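Local coordinates for aldose 1-epimerase (Escherichia coli, PDB 3NRE), which probably interconverts the alpha and beta anomers of aldose sugars, as a putative aldose 1-epimerase of the galactose mutarotase clan, at residues L51-N56 with H84-L89; R159-A164 with Q210-Q215; F152-Q157 with K244-D249. All coordinates share one frame; numbering follows the deposited sequence. Where two conformers were deposited one is given.

Contact 1. Residues L51-N56 with H84-L89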
ATOM      1  N   LEU A  51      -1.452  -4.906  -0.814  1.00 18.45           N
ATOM      2  CA  LEU A  51      -2.663  -4.761  -1.613  1.00 18.17           C
ATOM      3  C   LEU A  51      -2.604  -5.779  -2.763  1.00 20.34           C
ATOM      4  O   LEU A  51      -1.752  -5.658  -3.656  1.00 22.86           O
ATOM      5  CB  LEU A  51      -2.719  -3.302  -2.164  1.00 19.54           C
ATOM      6  CG  LEU A  51      -2.511  -2.187  -1.102  1.00 19.35           C
ATOM      7  CD1 LEU A  51      -2.455  -0.797  -1.754  1.00 18.94           C
ATOM      8  CD2 LEU A  51      -3.565  -2.233  -0.005  1.00 19.26           C
ATOM      9  N   VAL A  52      -3.460  -6.796  -2.701  1.00 19.27           N
ATOM     10  CA  VAL A  52      -3.519  -7.855  -3.728  1.00 19.99           C
ATOM     11  C   VAL A  52      -4.900  -8.497  -3.644  1.00 19.11           C
ATOM     12  O   VAL A  52      -5.383  -8.807  -2.550  1.00 22.23           O
ATOM     13  CB  VAL A  52      -2.384  -8.892  -3.476  1.00 22.37           C
ATOM     14  CG1 VAL A  52      -2.513  -9.578  -2.050  1.00 21.47           C
ATOM     15  CG2 VAL A  52      -2.410  -9.943  -4.537  1.00 26.57           C
ATOM     16  N   PRO A  53      -5.595  -8.694  -4.786  1.00 20.60           N
ATOM     17  CA  PRO A  53      -5.108  -8.645  -6.164  1.00 23.02           C
ATOM     18  C   PRO A  53      -5.346  -7.318  -6.888  1.00 24.25           C
ATOM     19  O   PRO A  53      -5.202  -7.237  -8.111  1.00 26.06           O
ATOM     20  CB  PRO A  53      -5.925  -9.759  -6.818  1.00 23.85           C
ATOM     21  CG  PRO A  53      -7.260  -9.640  -6.149  1.00 22.95           C
ATOM     22  CD  PRO A  53      -6.876  -9.396  -4.696  1.00 21.19           C
ATOM     23  N   PHE A  54      -5.704  -6.279  -6.152  1.00 22.38           N
ATOM     24  CA  PHE A  54      -5.644  -4.890  -6.639  1.00 21.68           C
ATOM     25  C   PHE A  54      -5.775  -3.973  -5.467  1.00 21.55           C
ATOM     26  O   PHE A  54      -6.006  -4.426  -4.333  1.00 20.77           O
ATOM     27  CB  PHE A  54      -6.713  -4.584  -7.701  1.00 23.14           C
ATOM     28  CG  PHE A  54      -8.106  -4.834  -7.253  1.00 22.72           C
ATOM     29  CD1 PHE A  54      -8.835  -3.848  -6.647  1.00 22.17           C
ATOM     30  CD2 PHE A  54      -8.733  -6.028  -7.535  1.00 24.78           C
ATOM     31  CE1 PHE A  54     -10.148  -4.074  -6.271  1.00 27.86           C
ATOM     32  CE2 PHE A  54     -10.047  -6.264  -7.160  1.00 24.92           C
ATOM     33  CZ  PHE A  54     -10.756  -5.283  -6.518  1.00 22.05           C
ATOM     34  N   ALA A  55      -5.548  -2.692  -5.689  1.00 20.70           N
ATOM     35  CA  ALA A  55      -5.593  -1.723  -4.606  1.00 19.60           C
ATOM     36  C   ALA A  55      -6.876  -0.904  -4.669  1.00 20.31           C
ATOM     37  O   ALA A  55      -7.451  -0.681  -5.760  1.00 21.37           O
ATOM     38  CB  ALA A  55      -4.417  -0.777  -4.704  1.00 22.01           C
ATOM     39  N   ASN A  56      -7.311  -0.423  -3.508  1.00 18.18           N
ATOM     40  CA  ASN A  56      -8.379   0.552  -3.363  1.00 18.25           C
ATOM     41  C   ASN A  56      -9.734  -0.106  -3.718  1.00 21.46           C
ATOM     42  O   ASN A  56      -9.945  -1.282  -3.423  1.00 20.64           O
ATOM     43  CB  ASN A  56      -8.060   1.904  -4.108  1.00 21.43           C
ATOM     44  CG  ASN A  56      -8.658   3.107  -3.420  1.00 22.90           C
ATOM     45  OD1 ASN A  56      -9.862   3.330  -3.524  1.00 25.36           O
ATOM     46  ND2 ASN A  56      -7.862   3.839  -2.659  1.00 25.24           N
ATOM     47  N   HIS A  84      -9.123  -3.016  -1.248  1.00 18.17           N
ATOM     48  CA  HIS A  84      -7.701  -3.435  -1.105  1.00 18.07           C
ATOM     49  C   HIS A  84      -7.472  -4.923  -1.251  1.00 19.39           C
ATOM     50  O   HIS A  84      -6.423  -5.412  -0.816  1.00 20.84           O
ATOM     51  CB  HIS A  84      -7.167  -3.003   0.265  1.00 17.95           C
ATOM     52  CG  HIS A  84      -7.038  -1.529   0.423  1.00 17.20           C
ATOM     53  ND1 HIS A  84      -6.703  -0.693  -0.619  1.00 17.64           N
ATOM     54  CD2 HIS A  84      -7.143  -0.745   1.520  1.00 18.69           C
ATOM     55  CE1 HIS A  84      -6.632   0.542  -0.173  1.00 19.96           C
ATOM     56  NE2 HIS A  84      -6.896   0.546   1.124  1.00 18.71           N
ATOM     57  N   GLY A  85      -8.393  -5.632  -1.905  1.00 18.27           N
ATOM     58  CA  GLY A  85      -8.169  -7.053  -2.122  1.00 20.06           C
ATOM     59  C   GLY A  85      -8.407  -7.906  -0.884  1.00 17.66           C
ATOM     60  O   GLY A  85      -9.106  -7.503   0.037  1.00 17.84           O
ATOM     61  N   ASP A  86      -7.808  -9.112  -0.872  1.00 18.72           N
ATOM     62  CA  ASP A  86      -8.007 -10.057   0.233  1.00 17.84           C
ATOM     63  C   ASP A  86      -6.766 -10.310   1.073  1.00 17.45           C
ATOM     64  O   ASP A  86      -6.877 -10.846   2.152  1.00 19.30           O
ATOM     65  CB  ASP A  86      -8.505 -11.402  -0.282  1.00 21.56           C
ATOM     66  CG  ASP A  86      -9.425 -11.250  -1.483  1.00 24.84           C
ATOM     67  OD1 ASP A  86     -10.608 -10.783  -1.304  1.00 21.86           O
ATOM     68  OD2 ASP A  86      -8.923 -11.577  -2.604  1.00 23.60           O
ATOM     69  N   GLY A  87      -5.601 -10.024   0.536  1.00 19.51           N
ATOM     70  CA  GLY A  87      -4.374 -10.360   1.234  1.00 19.59           C
ATOM     71  C   GLY A  87      -4.285  -9.808   2.643  1.00 19.50           C
ATOM     72  O   GLY A  87      -3.953 -10.526   3.608  1.00 18.99           O
ATOM     73  N   TRP A  88      -4.605  -8.529   2.762  1.00 18.41           N
ATOM     74  CA  TRP A  88      -4.559  -7.858   4.055  1.00 18.52           C
ATOM     75  C   TRP A  88      -5.476  -8.437   5.131  1.00 18.94           C
ATOM     76  O   TRP A  88      -5.305  -8.106   6.301  1.00 18.67           O
ATOM     77  CB  TRP A  88      -4.806  -6.343   3.894  1.00 17.05           C
ATOM     78  CG  TRP A  88      -6.212  -5.962   3.455  1.00 18.44           C
ATOM     79  CD1 TRP A  88      -6.958  -6.507   2.426  1.00 17.32           C
ATOM     80  CD2 TRP A  88      -6.997  -4.913   4.003  1.00 16.26           C
ATOM     81  NE1 TRP A  88      -8.159  -5.834   2.332  1.00 17.59           N
ATOM     82  CE2 TRP A  88      -8.207  -4.867   3.289  1.00 17.36           C
ATOM     83  CE3 TRP A  88      -6.771  -3.967   5.001  1.00 17.23           C
ATOM     84  CZ2 TRP A  88      -9.189  -3.921   3.551  1.00 15.32           C
ATOM     85  CZ3 TRP A  88      -7.747  -3.035   5.277  1.00 18.09           C
ATOM     86  CH2 TRP A  88      -8.957  -3.021   4.574  1.00 18.67           C
ATOM     87  N   LEU A  89      -6.490  -9.233   4.746  1.00 17.66           N
ATOM     88  CA  LEU A  89      -7.443  -9.821   5.638  1.00 19.21           C
ATOM     89  C   LEU A  89      -7.207 -11.327   5.895  1.00 20.10           C
ATOM     90  O   LEU A  89      -7.921 -11.940   6.686  1.00 23.37           O
ATOM     91  CB  LEU A  89      -8.858  -9.647   5.084  1.00 19.64           C
ATOM     92  CG  LEU A  89      -9.268  -8.203   4.801  1.00 20.91           C
ATOM     93  CD1 LEU A  89     -10.682  -8.203   4.193  1.00 19.30           C
ATOM     94  CD2 LEU A  89      -9.216  -7.416   6.071  1.00 22.24           C
TER
HETATM   95  O   HOH W   1      -4.537  -7.054   0.175  1.00 20.09           O
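Leu-51 lays its CD2 methyl over one face of the His-84 imidazole, 3.8 Å from the ring centroid, a CH-pi contact between side chains that lie side by side and point the same way. At Val-52 the backbone takes over. Its carbonyl O accepts from Asp-86 N at 3.0 Å and, weakly though almost straight, from Gly-87 N at 3.3 Å, while Gly-85 CA adds a CA-H...O contact. Val-52 N and Trp-88 N both donate to one water, which also sits beside His-84 O. The CG1 methyl of Val-52 rests 3.9 Å from Gly-87 CA, in room left by the missing side chain, and bare Gly-85 likewise makes way for Val-52 O. Pro-53, entered through a cis peptide bond, touches Gly-85 CA with its CD, and the same CD is 3.7 Å from Asp-86 OD2. That carboxylate is fixed by the hydroxyls of Tyr-82 and Tyr-115. Phe-54 O is buried 3.4 Å from His-84 C and has no polar partner. Past Ala-55, Asn-56 grips His-84 twice: Asn-56 N donates to ND1 of the His-84 ring at 3.0 Å, lying 24° out of its plane, and Asn-56 O accepts from His-84 N at 2.9 Å in a nearly linear bond (176°). CG of His-84 lies beside its own backbone N (chi1 -68°), so the ring begins on the side of that N. His-84 NE2 and Asn-56 ND2 each bond PEG, probably from the crystallisation liquor, consistent with a pocket here. The contact joins the loops after strands 48-51 and 68-71. Leu-51 and Pro-53 are bonded through the backbone to strand 142-153, Val-52 packs on Val-117 of strand 114-123, and Asp-86 touches strand 101-109.

Contact 2. Residues R159-A164 with Q210-Q215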
ATOM      1  N   ARG A 159       7.931  16.431   5.898  1.00 29.00           N
ATOM      2  CA  ARG A 159       7.699  16.912   4.534  1.00 32.49           C
ATOM      3  C   ARG A 159       7.832  15.714   3.592  1.00 31.24           C
ATOM      4  O   ARG A 159       8.610  14.820   3.845  1.00 32.61           O
ATOM      5  CB  ARG A 159       8.694  18.023   4.137  1.00 35.72           C
ATOM      6  CG  ARG A 159       8.617  19.291   5.076  1.00 38.84           C
ATOM      7  CD  ARG A 159       9.351  20.454   4.505  1.00 46.15           C
ATOM      8  NE  ARG A 159      10.652  20.075   3.947  1.00 46.35           N
ATOM      9  CZ  ARG A 159      11.356  20.840   3.105  1.00 53.40           C
ATOM     10  NH1 ARG A 159      10.887  22.024   2.743  1.00 51.72           N
ATOM     11  NH2 ARG A 159      12.534  20.419   2.630  1.00 54.05           N
ATOM     12  N   ILE A 160       7.019  15.684   2.541  1.00 29.73           N
ATOM     13  CA  ILE A 160       7.136  14.658   1.503  1.00 28.56           C
ATOM     14  C   ILE A 160       7.268  15.278   0.115  1.00 33.61           C
ATOM     15  O   ILE A 160       6.886  16.438  -0.108  1.00 35.37           O
ATOM     16  CB  ILE A 160       5.913  13.703   1.489  1.00 28.80           C
ATOM     17  CG1 ILE A 160       4.633  14.457   1.138  1.00 26.00           C
ATOM     18  CG2 ILE A 160       5.778  13.022   2.847  1.00 25.34           C
ATOM     19  CD1 ILE A 160       3.434  13.507   0.837  1.00 30.77           C
ATOM     20  N   GLN A 161       7.839  14.468  -0.770  1.00 31.23           N
ATOM     21  CA  GLN A 161       8.059  14.850  -2.162  0.60 32.06           C
ATOM     22  C   GLN A 161       7.772  13.625  -3.017  1.00 28.39           C
ATOM     23  O   GLN A 161       8.307  12.553  -2.779  1.00 30.81           O
ATOM     24  CB  GLN A 161       9.472  15.322  -2.416  0.60 33.11           C
ATOM     25  CG  GLN A 161       9.658  15.879  -3.837  0.60 37.58           C
ATOM     26  CD  GLN A 161      11.085  16.322  -4.108  0.60 38.25           C
ATOM     27  OE1 GLN A 161      12.006  16.021  -3.331  0.60 43.07           O
ATOM     28  NE2 GLN A 161      11.280  17.029  -5.201  0.60 43.55           N
ATOM     29  N   ALA A 162       6.853  13.778  -3.961  1.00 29.89           N
ATOM     30  CA  ALA A 162       6.401  12.670  -4.793  1.00 28.26           C
ATOM     31  C   ALA A 162       5.778  13.272  -6.069  1.00 29.72           C
ATOM     32  O   ALA A 162       4.722  13.883  -6.021  1.00 29.53           O
ATOM     33  CB  ALA A 162       5.349  11.809  -4.051  1.00 26.61           C
ATOM     34  N   GLN A 163       6.479  13.147  -7.180  1.00 31.18           N
ATOM     35  CA  GLN A 163       6.030  13.693  -8.470  1.00 31.93           C
ATOM     36  C   GLN A 163       4.579  13.383  -8.783  1.00 32.98           C
ATOM     37  O   GLN A 163       4.143  12.276  -8.558  1.00 31.19           O
ATOM     38  CB  GLN A 163       6.937  13.144  -9.579  1.00 34.84           C
ATOM     39  CG  GLN A 163       6.515  13.499 -11.005  1.00 38.07           C
ATOM     40  CD  GLN A 163       7.449  12.847 -12.021  1.00 46.37           C
ATOM     41  OE1 GLN A 163       8.631  13.194 -12.093  1.00 48.48           O
ATOM     42  NE2 GLN A 163       6.931  11.873 -12.778  1.00 41.78           N
ATOM     43  N   ALA A 164       3.840  14.369  -9.293  1.00 33.50           N
ATOM     44  CA  ALA A 164       2.455  14.190  -9.683  1.00 34.37           C
ATOM     45  C   ALA A 164       2.071  15.219 -10.720  1.00 34.48           C
ATOM     46  O   ALA A 164       2.473  16.383 -10.632  1.00 38.98           O
ATOM     47  CB  ALA A 164       1.505  14.281  -8.469  1.00 31.91           C
ATOM     48  N   GLN A 210       8.926   7.094  -7.251  1.00 35.03           N
ATOM     49  CA  GLN A 210       9.931   7.453  -6.275  1.00 36.02           C
ATOM     50  C   GLN A 210       9.399   8.541  -5.345  1.00 35.82           C
ATOM     51  O   GLN A 210       8.774   9.532  -5.796  1.00 34.05           O
ATOM     52  CB  GLN A 210      11.221   7.935  -6.967  1.00 39.88           C
ATOM     53  CG  GLN A 210      11.776   6.922  -7.967  1.00 40.03           C
ATOM     54  CD  GLN A 210      13.139   7.328  -8.526  1.00 52.74           C
ATOM     55  OE1 GLN A 210      13.964   7.913  -7.831  1.00 64.86           O
ATOM     56  NE2 GLN A 210      13.369   7.021  -9.788  1.00 53.40           N
ATOM     57  N   ALA A 211       9.679   8.379  -4.062  1.00 32.49           N
ATOM     58  CA  ALA A 211       9.243   9.359  -3.088  1.00 33.02           C
ATOM     59  C   ALA A 211      10.310   9.586  -2.039  1.00 28.59           C
ATOM     60  O   ALA A 211      11.174   8.758  -1.796  1.00 31.90           O
ATOM     61  CB  ALA A 211       7.924   8.932  -2.433  1.00 27.38           C
ATOM     62  N   ARG A 212      10.230  10.735  -1.407  1.00 32.17           N
ATOM     63  CA  ARG A 212      11.115  11.054  -0.298  0.60 32.12           C
ATOM     64  C   ARG A 212      10.240  11.481   0.866  1.00 33.32           C
ATOM     65  O   ARG A 212       9.379  12.352   0.698  1.00 33.21           O
ATOM     66  CB  ARG A 212      12.081  12.156  -0.729  0.60 34.71           C
ATOM     67  CG  ARG A 212      13.096  12.519   0.272  0.60 38.72           C
ATOM     68  CD  ARG A 212      14.118  13.454  -0.328  0.60 39.80           C
ATOM     69  NE  ARG A 212      14.925  14.035   0.724  0.60 42.15           N
ATOM     70  CZ  ARG A 212      16.007  13.476   1.270  0.60 44.04           C
ATOM     71  NH1 ARG A 212      16.476  12.304   0.844  0.60 43.11           N
ATOM     72  NH2 ARG A 212      16.650  14.117   2.243  0.60 44.41           N
ATOM     73  N   ILE A 213      10.405  10.808   2.020  1.00 29.35           N
ATOM     74  CA  ILE A 213       9.705  11.178   3.222  1.00 31.59           C
ATOM     75  C   ILE A 213      10.759  11.772   4.169  1.00 30.19           C
ATOM     76  O   ILE A 213      11.590  11.021   4.670  1.00 30.33           O
ATOM     77  CB  ILE A 213       9.015   9.954   3.885  1.00 27.52           C
ATOM     78  CG1 ILE A 213       7.887   9.382   3.006  1.00 32.66           C
ATOM     79  CG2 ILE A 213       8.423  10.301   5.230  1.00 29.12           C
ATOM     80  CD1 ILE A 213       8.357   8.337   1.995  1.00 34.92           C
ATOM     81  N   GLU A 214      10.698  13.080   4.448  1.00 29.04           N
ATOM     82  CA  GLU A 214      11.667  13.718   5.311  1.00 28.33           C
ATOM     83  C   GLU A 214      11.179  13.851   6.726  1.00 28.92           C
ATOM     84  O   GLU A 214      10.067  14.364   6.940  1.00 29.25           O
ATOM     85  CB  GLU A 214      12.012  15.125   4.812  1.00 34.05           C
ATOM     86  CG  GLU A 214      12.605  15.118   3.428  1.00 42.29           C
ATOM     87  CD  GLU A 214      12.791  16.509   2.820  1.00 52.05           C
ATOM     88  OE1 GLU A 214      12.528  17.539   3.484  1.00 52.82           O
ATOM     89  OE2 GLU A 214      13.180  16.550   1.640  1.00 49.66           O
ATOM     90  N   GLN A 215      12.039  13.464   7.675  1.00 28.13           N
ATOM     91  CA  GLN A 215      11.724  13.466   9.096  1.00 30.00           C
ATOM     92  C   GLN A 215      12.792  14.326   9.782  1.00 34.20           C
ATOM     93  O   GLN A 215      13.629  13.846  10.549  1.00 31.76           O
ATOM     94  CB  GLN A 215      11.657  12.021   9.605  1.00 30.15           C
ATOM     95  CG  GLN A 215      10.589  11.148   8.894  1.00 26.69           C
ATOM     96  CD  GLN A 215       9.168  11.523   9.276  1.00 25.08           C
ATOM     97  OE1 GLN A 215       8.933  12.629   9.811  1.00 27.85           O
ATOM     98  NE2 GLN A 215       8.225  10.557   9.141  1.00 24.67           N
TER
HETATM   99  O   HOH W   2       8.929  11.733  -7.308  1.00 28.82           O
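Arg-159 and Glu-214 meet through a side-on salt bridge in which a single carboxylate oxygen takes two N-H groups. NH2 of Arg-159 reaches the syn lone pair of Glu-214 OE1 at 3.0 Å, and NE of Arg-159 donates to the same OE1 at 3.2 Å from 29° out of the carboxylate plane. OE1 lies at the guanidinium edge, close to its plane, yet the two flat groups are turned 45° against each other; the arginine chain bends at chi3 (-44°), which places NE beside OE1. Glu-214 OE2 is engaged from its own strand, on the anti side, by Arg-212 NE at 3.2 Å in the conformer given.

Beneath the charges, strands 159-162 and 210-215 run antiparallel, neighbours in a long antiparallel sheet between strands 193-194 and 220-227. Arg-159 with Glu-214 and Gln-161 with Arg-212 are hydrogen-bonded pairs, the shortest link being Glu-214 N to Arg-159 O at 2.8 Å. Ile-160 and Ile-213 form the non-hydrogen-bonded pair between them, touching CG2 to CG1 at 4.2 Å on the opposite face, where Phe-251 of strand 250-256 covers both. Beyond the pairing, one water joins Gln-163 N to Gln-210 O.

In the second shell, Arg-212 NH1 forms a salt bridge with Glu-289. With Arg-212 so placed, the buried carboxylate of Glu-214 lies between two arginines, which would be expected to stabilise its ionised form and to hold its rotation.

Contact 3. Residues F152-Q157 with K244-D249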
ATOM      1  N   PHE A 152       3.309   6.005   7.985  1.00 20.31           N
ATOM      2  CA  PHE A 152       4.518   6.688   8.455  1.00 20.14           C
ATOM      3  C   PHE A 152       4.214   7.609   9.631  1.00 24.51           C
ATOM      4  O   PHE A 152       3.150   8.196   9.701  1.00 23.01           O
ATOM      5  CB  PHE A 152       5.066   7.568   7.346  1.00 23.00           C
ATOM      6  CG  PHE A 152       5.537   6.810   6.148  1.00 19.09           C
ATOM      7  CD1 PHE A 152       6.814   6.272   6.131  1.00 25.96           C
ATOM      8  CD2 PHE A 152       4.708   6.592   5.084  1.00 23.99           C
ATOM      9  CE1 PHE A 152       7.264   5.530   5.050  1.00 25.17           C
ATOM     10  CE2 PHE A 152       5.166   5.876   3.967  1.00 22.96           C
ATOM     11  CZ  PHE A 152       6.454   5.363   3.944  1.00 23.30           C
ATOM     12  N   PRO A 153       5.201   7.822  10.538  1.00 21.02           N
ATOM     13  CA  PRO A 153       5.040   8.759  11.623  1.00 25.11           C
ATOM     14  C   PRO A 153       4.821  10.145  11.034  1.00 23.98           C
ATOM     15  O   PRO A 153       5.387  10.469  10.004  1.00 24.25           O
ATOM     16  CB  PRO A 153       6.375   8.712  12.361  1.00 26.04           C
ATOM     17  CG  PRO A 153       7.103   7.522  11.750  1.00 25.15           C
ATOM     18  CD  PRO A 153       6.513   7.163  10.507  1.00 26.26           C
ATOM     19  N   LEU A 154       4.036  10.946  11.710  1.00 25.14           N
ATOM     20  CA  LEU A 154       3.852  12.340  11.274  1.00 26.20           C
ATOM     21  C   LEU A 154       4.198  13.312  12.355  1.00 29.29           C
ATOM     22  O   LEU A 154       3.702  13.201  13.471  1.00 31.28           O
ATOM     23  CB  LEU A 154       2.385  12.563  10.868  1.00 25.49           C
ATOM     24  CG  LEU A 154       1.963  13.908  10.295  1.00 26.53           C
ATOM     25  CD1 LEU A 154       2.788  14.272   9.057  1.00 27.78           C
ATOM     26  CD2 LEU A 154       0.461  13.952   9.917  1.00 23.76           C
ATOM     27  N   SER A 155       5.031  14.292  11.993  1.00 29.54           N
ATOM     28  CA  SER A 155       5.429  15.384  12.846  1.00 30.82           C
ATOM     29  C   SER A 155       5.043  16.689  12.156  1.00 29.81           C
ATOM     30  O   SER A 155       4.950  16.706  10.919  1.00 28.92           O
ATOM     31  CB  SER A 155       6.953  15.309  13.050  1.00 29.02           C
ATOM     32  OG  SER A 155       7.502  16.559  13.357  1.00 41.57           O
ATOM     33  N   PRO A 156       4.872  17.795  12.938  1.00 30.56           N
ATOM     34  CA  PRO A 156       4.655  19.109  12.329  1.00 33.02           C
ATOM     35  C   PRO A 156       5.768  19.420  11.353  1.00 34.39           C
ATOM     36  O   PRO A 156       5.554  20.191  10.429  1.00 38.53           O
ATOM     37  CB  PRO A 156       4.705  20.080  13.514  1.00 37.61           C
ATOM     38  CG  PRO A 156       4.335  19.289  14.681  1.00 37.16           C
ATOM     39  CD  PRO A 156       4.770  17.850  14.408  1.00 33.28           C
ATOM     40  N   GLN A 157       6.947  18.803  11.554  1.00 31.20           N
ATOM     41  CA  GLN A 157       8.124  19.133  10.710  1.00 32.49           C
ATOM     42  C   GLN A 157       8.212  18.205   9.479  1.00 29.50           C
ATOM     43  O   GLN A 157       9.004  18.485   8.599  1.00 31.80           O
ATOM     44  CB  GLN A 157       9.431  18.975  11.488  1.00 31.94           C
ATOM     45  CG  GLN A 157       9.370  19.481  12.921  1.00 33.13           C
ATOM     46  CD  GLN A 157       8.980  20.888  13.083  1.00 35.13           C
ATOM     47  OE1 GLN A 157       9.133  21.717  12.178  1.00 47.77           O
ATOM     48  NE2 GLN A 157       8.593  21.241  14.335  1.00 39.23           N
ATOM     49  N   LYS A 244     -11.457   9.461  16.711  1.00 52.67           N
ATOM     50  CA  LYS A 244     -11.360  10.259  17.948  1.00 54.06           C
ATOM     51  C   LYS A 244      -9.989  10.093  18.624  1.00 54.93           C
ATOM     52  O   LYS A 244      -9.514  11.023  19.285  1.00 59.22           O
ATOM     53  CB  LYS A 244     -12.510   9.949  18.937  1.00 56.55           C
ATOM     54  N   GLY A 245      -9.339   8.945  18.446  1.00 52.38           N
ATOM     55  CA  GLY A 245      -7.965   8.788  18.942  1.00 52.69           C
ATOM     56  C   GLY A 245      -6.868   9.237  17.975  1.00 49.62           C
ATOM     57  O   GLY A 245      -5.779   8.614  17.948  1.00 48.63           O
ATOM     58  N   TYR A 246      -7.136  10.290  17.177  1.00 42.97           N
ATOM     59  CA  TYR A 246      -6.175  10.732  16.154  1.00 36.55           C
ATOM     60  C   TYR A 246      -5.638  12.127  16.387  1.00 37.72           C
ATOM     61  O   TYR A 246      -6.398  13.094  16.483  1.00 38.42           O
ATOM     62  CB  TYR A 246      -6.761  10.609  14.742  1.00 33.57           C
ATOM     63  CG  TYR A 246      -5.799  10.938  13.627  1.00 28.00           C
ATOM     64  CD1 TYR A 246      -4.764  10.081  13.283  1.00 29.90           C
ATOM     65  CD2 TYR A 246      -5.937  12.103  12.887  1.00 26.74           C
ATOM     66  CE1 TYR A 246      -3.893  10.389  12.270  1.00 23.84           C
ATOM     67  CE2 TYR A 246      -5.056  12.406  11.827  1.00 22.94           C
ATOM     68  CZ  TYR A 246      -4.044  11.570  11.546  1.00 29.65           C
ATOM     69  OH  TYR A 246      -3.203  11.857  10.499  1.00 23.35           O
ATOM     70  N   ALA A 247      -4.305  12.226  16.452  1.00 37.33           N
ATOM     71  CA  ALA A 247      -3.631  13.470  16.808  1.00 39.51           C
ATOM     72  C   ALA A 247      -2.631  13.876  15.744  1.00 37.16           C
ATOM     73  O   ALA A 247      -1.639  14.525  16.056  1.00 35.66           O
ATOM     74  CB  ALA A 247      -2.919  13.297  18.143  1.00 43.90           C
ATOM     75  N   PHE A 248      -2.878  13.470  14.496  1.00 32.72           N
ATOM     76  CA  PHE A 248      -1.982  13.779  13.372  1.00 31.33           C
ATOM     77  C   PHE A 248      -0.605  13.172  13.650  1.00 31.60           C
ATOM     78  O   PHE A 248       0.418  13.810  13.437  1.00 32.06           O
ATOM     79  CB  PHE A 248      -1.876  15.312  13.143  1.00 32.89           C
ATOM     80  CG  PHE A 248      -3.158  15.941  12.661  1.00 28.57           C
ATOM     81  CD1 PHE A 248      -3.622  15.700  11.392  1.00 34.85           C
ATOM     82  CD2 PHE A 248      -3.895  16.785  13.497  1.00 45.37           C
ATOM     83  CE1 PHE A 248      -4.808  16.258  10.942  1.00 34.24           C
ATOM     84  CE2 PHE A 248      -5.096  17.353  13.064  1.00 42.49           C
ATOM     85  CZ  PHE A 248      -5.552  17.096  11.781  1.00 43.97           C
ATOM     86  N   ASP A 249      -0.596  11.932  14.121  1.00 29.43           N
ATOM     87  CA  ASP A 249       0.624  11.243  14.521  1.00 30.86           C
ATOM     88  C   ASP A 249       1.101  10.277  13.432  1.00 23.11           C
ATOM     89  O   ASP A 249       2.176   9.688  13.570  1.00 24.72           O
ATOM     90  CB  ASP A 249       0.401  10.491  15.857  1.00 33.02           C
ATOM     91  CG  ASP A 249      -0.896   9.690  15.869  1.00 38.70           C
ATOM     92  OD1 ASP A 249      -2.035  10.267  15.713  1.00 42.08           O
ATOM     93  OD2 ASP A 249      -0.787   8.452  16.052  1.00 57.02           O
TER
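Leu-154 turns its side chain onto the backbone of the 244-249 loop, with CG anti to its own N (chi1 -176°). CB, CG and CD2 of Leu-154 all gather round Phe-248 O, each 3.5 Å from it, and CD2 also meets Phe-248 CB at 4.2 Å. The phenyl ring of Phe-248 heads away from the leucine toward Val-237 and Arg-197, so the phenylalanine offers its backbone and CB rather than its aromatic face. Tyr-246 comes to Leu-154 by its hydroxyl, which is 4.3 Å from CD2 and is bonded to Phe-250 O.

Beside this packing lies the one hydrogen bond across the segments: Leu-154 N donates to Asp-249 O at 2.9 Å, from well above the carbonyl plane (67°). The same oxygen receives a CA-H...O contact from Pro-153.

Within the loop, Asp-249 OD1 accepts from Ala-247 N at 3.1 Å, and Phe-248 N lies 3.5 Å above the centre of the Tyr-246 ring. In segment 152-157, Ser-155 OG accepts from Gln-157 N in an ST turn.

The contact closes the end of an antiparallel strand pair: strand 142-153 runs out where strand 250-256 begins, and backbone bonds of Phe-152 with Phe-251 continue the pairing inward. Phe-152 packs on Ile-222 and Met-224 of strand 220-227.

In the fold
Contact 1 is buried, about 9 Å from the chain centre, whereas contacts 2 and 3 lie nearer the surface, their centres about 15 and 19 Å out. Contacts 2 and 3 are neighbours, nested along the chain, and they touch: Gln-215 probably bonds to Pro-153 O through NE2, and Ile-213 packs on Phe-152. Contact 1 touches neither, yet strand 142-153 ties it to contact 3. Chemistry follows place: two loops in the interior share backbone bonds and a histidine that may line a pocket, regular strand pairing carries an ionic network on one face, and a peripheral loop meets the strand end through one leucine and one backbone hydrogen bond.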